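Local structure of lovastatin nonaketide synthase, polyketide synthase component (Aspergillus terreus, 7CPX) at residues L2021-P2026 and R2047-L2052; T1962-L1968 and V2029-L2035; L854-V859 and L871-G875. The protein acts as the polyketide synthase of lovastatin biosynthesis, condensing nine malonyl-CoA units and, with a trans-acting enoylreductase partner, building enzyme-bound dihydromonacolin L. The protein carries 2 engineered substitutions. All blocks are in the same frame, centred on the assembly; numbering follows the deposited sequence.

Contact 1: residues L2021-P2026 and R2047-L2052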
# COMPACT_ATOMS: atom_id res chain seq x y z
N LEU A 2021 -14.28 -30.91 18.32
CA LEU A 2021 -15.65 -30.72 18.80
C LEU A 2021 -16.54 -31.88 18.39
O LEU A 2021 -17.34 -32.38 19.19
CB LEU A 2021 -16.20 -29.40 18.28
CG LEU A 2021 -15.42 -28.16 18.71
CD1 LEU A 2021 -15.92 -26.93 17.97
CD2 LEU A 2021 -15.53 -27.95 20.21
N ARG A 2022 -16.42 -32.33 17.14
CA ARG A 2022 -17.15 -33.52 16.71
C ARG A 2022 -16.81 -34.71 17.59
O ARG A 2022 -17.69 -35.49 17.97
CB ARG A 2022 -16.84 -33.83 15.25
CG ARG A 2022 -17.50 -32.90 14.25
CD ARG A 2022 -17.21 -33.32 12.82
NE ARG A 2022 -17.95 -32.53 11.85
CZ ARG A 2022 -17.54 -31.37 11.34
NH1 ARG A 2022 -16.39 -30.83 11.69
NH2 ARG A 2022 -18.32 -30.74 10.46
N ARG A 2023 -15.53 -34.86 17.93
CA ARG A 2023 -15.11 -35.99 18.75
C ARG A 2023 -15.73 -35.93 20.14
O ARG A 2023 -16.18 -36.95 20.67
CB ARG A 2023 -13.59 -36.03 18.85
CG ARG A 2023 -13.06 -37.25 19.57
CD ARG A 2023 -11.54 -37.24 19.66
NE ARG A 2023 -11.05 -36.23 20.59
CZ ARG A 2023 -11.03 -36.37 21.91
NH1 ARG A 2023 -11.49 -37.47 22.49
NH2 ARG A 2023 -10.54 -35.39 22.66
N VAL A 2024 -15.77 -34.75 20.75
CA VAL A 2024 -16.15 -34.61 22.15
C VAL A 2024 -17.61 -34.20 22.31
O VAL A 2024 -18.31 -34.73 23.18
CB VAL A 2024 -15.22 -33.60 22.86
CG1 VAL A 2024 -13.77 -34.02 22.70
CG2 VAL A 2024 -15.44 -32.20 22.33
N LEU A 2025 -18.09 -33.27 21.50
CA LEU A 2025 -19.44 -32.76 21.69
C LEU A 2025 -20.46 -33.88 21.50
O LEU A 2025 -20.36 -34.65 20.54
CB LEU A 2025 -19.75 -31.62 20.72
CG LEU A 2025 -18.91 -30.34 20.85
CD1 LEU A 2025 -19.51 -29.25 19.98
CD2 LEU A 2025 -18.82 -29.88 22.29
N PRO A 2026 -21.45 -34.01 22.39
CA PRO A 2026 -22.49 -35.02 22.18
C PRO A 2026 -23.30 -34.72 20.92
O PRO A 2026 -23.54 -33.56 20.58
CB PRO A 2026 -23.35 -34.92 23.44
CG PRO A 2026 -23.11 -33.54 23.95
CD PRO A 2026 -21.70 -33.21 23.60
N ARG A 2047 -17.99 -22.86 15.10
CA ARG A 2047 -17.59 -24.22 14.78
C ARG A 2047 -18.60 -25.22 15.32
O ARG A 2047 -18.88 -26.25 14.68
CB ARG A 2047 -16.20 -24.50 15.33
CG ARG A 2047 -15.09 -24.13 14.37
CD ARG A 2047 -13.78 -23.88 15.10
NE ARG A 2047 -13.71 -22.53 15.63
CZ ARG A 2047 -12.64 -22.03 16.24
NH1 ARG A 2047 -11.55 -22.76 16.44
NH2 ARG A 2047 -12.66 -20.77 16.66
N MET A 2048 -19.18 -24.94 16.49
CA MET A 2048 -20.20 -25.84 17.03
C MET A 2048 -21.37 -25.95 16.06
O MET A 2048 -21.87 -27.05 15.81
CB MET A 2048 -20.68 -25.34 18.39
CG MET A 2048 -19.66 -25.48 19.50
SD MET A 2048 -20.34 -25.08 21.12
CE MET A 2048 -19.06 -25.70 22.20
N MET A 2049 -21.79 -24.83 15.48
CA MET A 2049 -22.88 -24.86 14.51
C MET A 2049 -22.55 -25.74 13.32
O MET A 2049 -23.46 -26.22 12.64
CB MET A 2049 -23.22 -23.45 14.04
CG MET A 2049 -23.74 -22.53 15.14
SD MET A 2049 -25.41 -22.94 15.69
CE MET A 2049 -25.08 -24.18 16.95
N LYS A 2050 -21.26 -25.97 13.05
CA LYS A 2050 -20.88 -26.86 11.96
C LYS A 2050 -20.90 -28.32 12.38
O LYS A 2050 -21.15 -29.19 11.54
CB LYS A 2050 -19.48 -26.49 11.44
CG LYS A 2050 -19.40 -25.14 10.78
CD LYS A 2050 -18.02 -24.91 10.17
CE LYS A 2050 -17.94 -23.58 9.44
NZ LYS A 2050 -16.61 -23.39 8.79
N VAL A 2051 -20.66 -28.61 13.65
CA VAL A 2051 -20.56 -29.99 14.11
C VAL A 2051 -21.88 -30.48 14.70
O VAL A 2051 -22.22 -31.66 14.58
CB VAL A 2051 -19.41 -30.13 15.12
CG1 VAL A 2051 -18.14 -29.51 14.57
CG2 VAL A 2051 -19.79 -29.52 16.44
N LEU A 2052 -22.63 -29.59 15.35
CA LEU A 2052 -23.88 -29.98 15.98
C LEU A 2052 -24.91 -30.34 14.92
O LEU A 2052 -24.66 -30.29 13.71
CB LEU A 2052 -24.38 -28.87 16.89
CG LEU A 2052 -23.48 -28.54 18.09
CD1 LEU A 2052 -24.03 -27.36 18.87
CD2 LEU A 2052 -23.32 -29.75 18.99
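Arg2022 lies across Val2051 where helices 2018-2024 and 2041-2051 meet, and the valine packs against Arg2022 with one methyl and against Leu2021 and Leu2025, a helical turn apart, with the other. With CG turned beside the backbone N and away from the carbonyl carbon (chi1 -74°), the arginine stem leaves CB over the valine. Arg2022 CG touches Val2051 CG1 at 3.5 Å, and the extended chain carries NE and CZ over the same methyl. At the end, Arg2022 NH1 sits 3.6 Å from Val2051 CG1, which therefore lies over one face of the guanidinium, offset toward its rim. The polar end has its main partner elsewhere: NH1 makes a salt bridge with Asp2018, on the arginine's own helix, while NH2 passes near the Lys2050 carbonyl at an angle too poor for a bond. A long, partly aliphatic cation suits this border, apolar along its stem and polar at its tip.

The other branch of Val2051 faces inward. Val2051 CG2 packs against Leu2025 CD1 at 3.6 Å and against Leu2021 CB at 4.0 Å, a beta-branched residue thus filling the space between two leucines. Leu2021 goes on to lay CD1 on Arg2047 CB, 3.6 Å away. Leu2025, the first residue beyond its helix, meets Met2048 at about a right angle, CD1 to CG 3.8 Å, and also reaches Leu2052 CD2 at 4.0 Å. The unbranched methionine is slim and flexible, well fitted to run between leucines and on toward the sheet. Arg2023 pairs instead with Glu2203 and Glu1106 of the second subunit. Such neighbouring helices, joined by apolar packing, with Leu2025 on Leu1966 and Met2048 on both Leu1966 and Leu2032, are characteristic of one helical layer of a Rossmann-like alpha/beta fold.

Contact 2: residues T1962-L1968 and V2029-L2035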
# COMPACT_ATOMS: atom_id res chain seq x y z
N THR A 1962 -36.88 -29.51 22.59
CA THR A 1962 -35.64 -30.26 22.41
C THR A 1962 -35.56 -31.35 23.47
O THR A 1962 -36.16 -31.25 24.54
CB THR A 1962 -34.41 -29.35 22.51
OG1 THR A 1962 -34.42 -28.66 23.77
CG2 THR A 1962 -34.40 -28.33 21.38
N ASP A 1963 -34.82 -32.41 23.14
CA ASP A 1963 -34.53 -33.48 24.08
C ASP A 1963 -33.16 -33.34 24.73
O ASP A 1963 -32.94 -33.93 25.79
CB ASP A 1963 -34.61 -34.84 23.37
CG ASP A 1963 -35.97 -35.08 22.74
OD1 ASP A 1963 -36.97 -34.54 23.25
OD2 ASP A 1963 -36.03 -35.81 21.73
N SER A 1964 -32.24 -32.59 24.12
CA SER A 1964 -30.93 -32.35 24.70
C SER A 1964 -30.38 -31.04 24.15
O SER A 1964 -30.55 -30.74 22.97
CB SER A 1964 -29.97 -33.50 24.41
OG SER A 1964 -28.69 -33.24 24.96
N ILE A 1965 -29.73 -30.28 25.03
CA ILE A 1965 -29.13 -29.00 24.66
C ILE A 1965 -27.74 -28.91 25.26
O ILE A 1965 -27.38 -29.64 26.18
CB ILE A 1965 -29.98 -27.79 25.12
CG1 ILE A 1965 -29.96 -27.67 26.65
CG2 ILE A 1965 -31.41 -27.93 24.62
CD1 ILE A 1965 -30.73 -26.47 27.16
N LEU A 1966 -26.95 -27.98 24.72
CA LEU A 1966 -25.60 -27.71 25.20
C LEU A 1966 -25.49 -26.23 25.56
O LEU A 1966 -25.92 -25.38 24.78
CB LEU A 1966 -24.55 -28.07 24.14
CG LEU A 1966 -23.10 -27.73 24.48
CD1 LEU A 1966 -22.63 -28.49 25.70
CD2 LEU A 1966 -22.20 -28.02 23.29
N VAL A 1967 -24.91 -25.95 26.72
CA VAL A 1967 -24.69 -24.59 27.19
C VAL A 1967 -23.19 -24.38 27.31
O VAL A 1967 -22.51 -25.15 28.00
CB VAL A 1967 -25.39 -24.33 28.54
CG1 VAL A 1967 -25.26 -22.86 28.92
CG2 VAL A 1967 -26.85 -24.73 28.46
N LEU A 1968 -22.69 -23.34 26.66
CA LEU A 1968 -21.26 -23.12 26.52
C LEU A 1968 -20.79 -22.04 27.49
O LEU A 1968 -21.37 -20.95 27.54
CB LEU A 1968 -20.91 -22.72 25.08
CG LEU A 1968 -19.46 -22.32 24.82
CD1 LEU A 1968 -18.50 -23.42 25.26
CD2 LEU A 1968 -19.25 -22.00 23.35
N VAL A 2029 -27.38 -33.18 20.99
CA VAL A 2029 -27.73 -31.79 21.25
C VAL A 2029 -28.55 -31.24 20.10
O VAL A 2029 -28.21 -31.43 18.92
CB VAL A 2029 -26.47 -30.95 21.48
CG1 VAL A 2029 -26.80 -29.47 21.46
CG2 VAL A 2029 -25.82 -31.34 22.80
N GLN A 2030 -29.64 -30.55 20.43
CA GLN A 2030 -30.49 -29.90 19.44
C GLN A 2030 -30.45 -28.39 19.52
O GLN A 2030 -30.89 -27.72 18.58
CB GLN A 2030 -31.94 -30.38 19.60
CG GLN A 2030 -32.15 -31.84 19.27
CD GLN A 2030 -33.24 -32.47 20.11
OE1 GLN A 2030 -33.35 -32.21 21.30
NE2 GLN A 2030 -34.06 -33.32 19.48
N ALA A 2031 -29.93 -27.83 20.62
CA ALA A 2031 -29.84 -26.38 20.78
C ALA A 2031 -28.52 -26.03 21.45
O ALA A 2031 -27.98 -26.81 22.25
CB ALA A 2031 -31.01 -25.83 21.60
N LEU A 2032 -28.01 -24.86 21.11
CA LEU A 2032 -26.78 -24.32 21.69
C LEU A 2032 -27.08 -22.99 22.36
O LEU A 2032 -27.73 -22.13 21.77
CB LEU A 2032 -25.70 -24.14 20.62
CG LEU A 2032 -24.39 -23.51 21.10
CD1 LEU A 2032 -23.74 -24.36 22.18
CD2 LEU A 2032 -23.44 -23.31 19.94
N VAL A 2033 -26.61 -22.84 23.59
CA VAL A 2033 -26.82 -21.63 24.38
C VAL A 2033 -25.43 -21.12 24.77
O VAL A 2033 -24.81 -21.63 25.71
CB VAL A 2033 -27.68 -21.89 25.62
CG1 VAL A 2033 -27.86 -20.62 26.42
CG2 VAL A 2033 -29.03 -22.47 25.21
N ASP A 2034 -24.94 -20.13 24.04
CA ASP A 2034 -23.62 -19.57 24.30
C ASP A 2034 -23.76 -18.45 25.32
O ASP A 2034 -24.18 -17.34 24.99
CB ASP A 2034 -22.98 -19.06 23.00
CG ASP A 2034 -21.60 -18.47 23.22
OD1 ASP A 2034 -21.08 -18.57 24.35
OD2 ASP A 2034 -21.04 -17.91 22.26
N LEU A 2035 -23.41 -18.74 26.57
CA LEU A 2035 -23.40 -17.75 27.63
C LEU A 2035 -22.01 -17.19 27.89
O LEU A 2035 -21.80 -16.51 28.89
CB LEU A 2035 -23.96 -18.36 28.92
CG LEU A 2035 -25.34 -19.01 28.80
CD1 LEU A 2035 -25.85 -19.41 30.17
CD2 LEU A 2035 -26.32 -18.07 28.12
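The carbonyl oxygen of Ser1964 receives Gln2030 N at 2.7 Å, the shortest sound bond between the two segments, just ahead of strand 2031-2034 in a parallel sheet. The five strands follow the order 3-2-1-4-5 of a Rossmann-like fold; 1964-1968 is the central one, and 2031-2034 runs beside it with the two directions 16° apart. The Gln2030 side chain, bent somewhat at chi2 (147°), reaches toward 1963-1964, and its OE1 accepts Ser1964 N at 3.1 Å; the approach of Asp1963 N to the same oxygen is too close to be trusted. Beyond this, the strands share the staggered bonds of parallel pairing. Leu1966 gives its N-H to Ala2031 O (2.9 Å) and takes Val2033 N on its carbonyl, and Leu1968 repeats the pattern with Val2033 O and Leu2035 N.

Leu1966 and Leu2032 lie side by side on one face, CD2 to CD1 4.1 Å, where helix 2041-2051 rests on Leu2032. On the other face, Ile1965 CG2 packs on Ala2031 CB at 3.7 Å, and both residues touch Ile1953 of helix 1935-1953; a small alanine probably helps that helix pack closely, while beta-branched residues suit the extended backbone. Asp2034, near the strand end, bonds Thr2045 through OD2. Just past the strand, Leu2035 CD1 meets Val1967 CG1 at 3.7 Å, the two side chains crossing at a slant.

Contact 3: residues L854-V859 and L871-G875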
# COMPACT_ATOMS: atom_id res chain seq x y z
N LEU A 854 48.19 -24.31 -59.31
CA LEU A 854 49.05 -24.73 -58.21
C LEU A 854 48.34 -24.76 -56.87
O LEU A 854 49.01 -24.92 -55.84
CB LEU A 854 50.27 -23.81 -58.13
CG LEU A 854 51.21 -23.82 -59.34
CD1 LEU A 854 52.19 -22.66 -59.26
CD2 LEU A 854 51.95 -25.14 -59.44
N LYS A 855 47.02 -24.62 -56.84
CA LYS A 855 46.32 -24.47 -55.57
C LYS A 855 46.39 -25.75 -54.74
O LYS A 855 46.92 -25.75 -53.62
CB LYS A 855 44.86 -24.07 -55.82
CG LYS A 855 44.07 -23.77 -54.55
CD LYS A 855 43.27 -24.97 -54.07
CE LYS A 855 42.07 -25.24 -54.96
NZ LYS A 855 41.23 -26.36 -54.45
N SER A 856 45.85 -26.85 -55.27
CA SER A 856 45.74 -28.07 -54.48
C SER A 856 47.09 -28.61 -54.04
O SER A 856 47.29 -28.83 -52.83
CB SER A 856 44.95 -29.12 -55.28
OG SER A 856 44.94 -30.36 -54.61
N PRO A 857 48.05 -28.87 -54.94
CA PRO A 857 49.34 -29.40 -54.48
C PRO A 857 50.06 -28.46 -53.53
O PRO A 857 50.68 -28.92 -52.56
CB PRO A 857 50.12 -29.62 -55.78
CG PRO A 857 49.48 -28.71 -56.77
CD PRO A 857 48.03 -28.66 -56.40
N CYS A 858 49.99 -27.15 -53.77
CA CYS A 858 50.70 -26.21 -52.92
C CYS A 858 50.11 -26.19 -51.51
O CYS A 858 50.85 -26.23 -50.52
CB CYS A 858 50.67 -24.81 -53.53
SG CYS A 858 51.50 -23.57 -52.51
N VAL A 859 48.78 -26.12 -51.41
CA VAL A 859 48.16 -26.08 -50.09
C VAL A 859 48.37 -27.41 -49.37
O VAL A 859 48.57 -27.45 -48.15
CB VAL A 859 46.67 -25.72 -50.20
CG1 VAL A 859 45.85 -26.89 -50.71
CG2 VAL A 859 46.15 -25.23 -48.86
N LEU A 871 46.98 -23.09 -43.91
CA LEU A 871 47.18 -21.68 -44.21
C LEU A 871 46.27 -21.26 -45.36
O LEU A 871 45.98 -22.03 -46.28
CB LEU A 871 48.64 -21.40 -44.56
CG LEU A 871 49.66 -21.57 -43.43
CD1 LEU A 871 51.05 -21.16 -43.91
CD2 LEU A 871 49.26 -20.76 -42.21
N ALA A 872 45.83 -20.01 -45.30
CA ALA A 872 44.91 -19.49 -46.31
C ALA A 872 45.56 -19.49 -47.68
O ALA A 872 46.77 -19.29 -47.82
CB ALA A 872 44.47 -18.07 -45.93
N TYR A 873 44.74 -19.71 -48.71
CA TYR A 873 45.19 -19.71 -50.09
C TYR A 873 44.27 -18.83 -50.92
O TYR A 873 43.06 -18.81 -50.70
CB TYR A 873 45.21 -21.13 -50.66
CG TYR A 873 46.18 -21.31 -51.81
CD1 TYR A 873 47.47 -21.78 -51.58
CD2 TYR A 873 45.81 -21.00 -53.11
CE1 TYR A 873 48.36 -21.94 -52.62
CE2 TYR A 873 46.70 -21.17 -54.16
CZ TYR A 873 47.97 -21.63 -53.91
OH TYR A 873 48.86 -21.80 -54.94
N THR A 874 44.85 -18.10 -51.87
CA THR A 874 44.10 -17.12 -52.64
C THR A 874 44.59 -17.07 -54.08
O THR A 874 45.79 -16.97 -54.32
CB THR A 874 44.22 -15.72 -52.01
OG1 THR A 874 43.66 -15.74 -50.69
CG2 THR A 874 43.50 -14.69 -52.85
N GLY A 875 43.65 -17.12 -55.02
CA GLY A 875 43.95 -16.91 -56.42
C GLY A 875 43.60 -15.49 -56.84
O GLY A 875 42.68 -14.88 -56.30
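This is a helix-on-strand packing contact within a beta-alpha-beta unit of the malonyl-CoA:ACP transacylase domain: helix 855-865 follows strand 844-848 and leads to 872-875, an outermost strand of the parallel sheet. The segments run nearly antiparallel, at 155°, their axes 9.9 Å apart, and one side chain spans most of that gap. Tyr873 is long enough to do so, its ring packing against the first turn of the helix. Cys858 meets it at the edge: Cys858 SG lies near the ring plane, 3.5 Å from Tyr873 CE1 and 4.9 Å from the ring centroid. The sulfur is put there by chi1 of 179°, which swings it opposite the backbone N. Lys855 lends its aliphatic stem, with CG 3.6 Å from Tyr873 CD2, while its amine leads away from the strand; its carbonyl oxygen stands over one ring face, offset toward the rim. Val859 CB lies 4.3 Å from Tyr873 CD1. At the hydroxyl, Glu847 of strand 844-848 takes a weak hydrogen bond from Tyr873 OH and a further one from Leu854 N at the helix start. Sulfur at the ring edge would set its lone pairs near the positively polarised C-H groups, probably a mild attraction added to dispersion.

How the contacts relate
Along the chain, contact 3 comes first: it closes a short loop of 11 residues in the transacylase domain, tying helix 855-865 to an outer strand. More than a thousand residues later, 1962-1968 opens contact 2. Before 2029-2035 completes it, 2021-2026 opens contact 1, which 2047-2052 closes last, so these two loops cross rather than nest. Together they build one alpha/beta layer pair: contact 2 joins two strands, contact 1 two helices lying on them, and they touch directly where Met2048 SD packs on Leu2032 CD1 at 3.6 Å. Contact 3 belongs to a separate domain, its nearest atoms about 82 Å from those of contact 1.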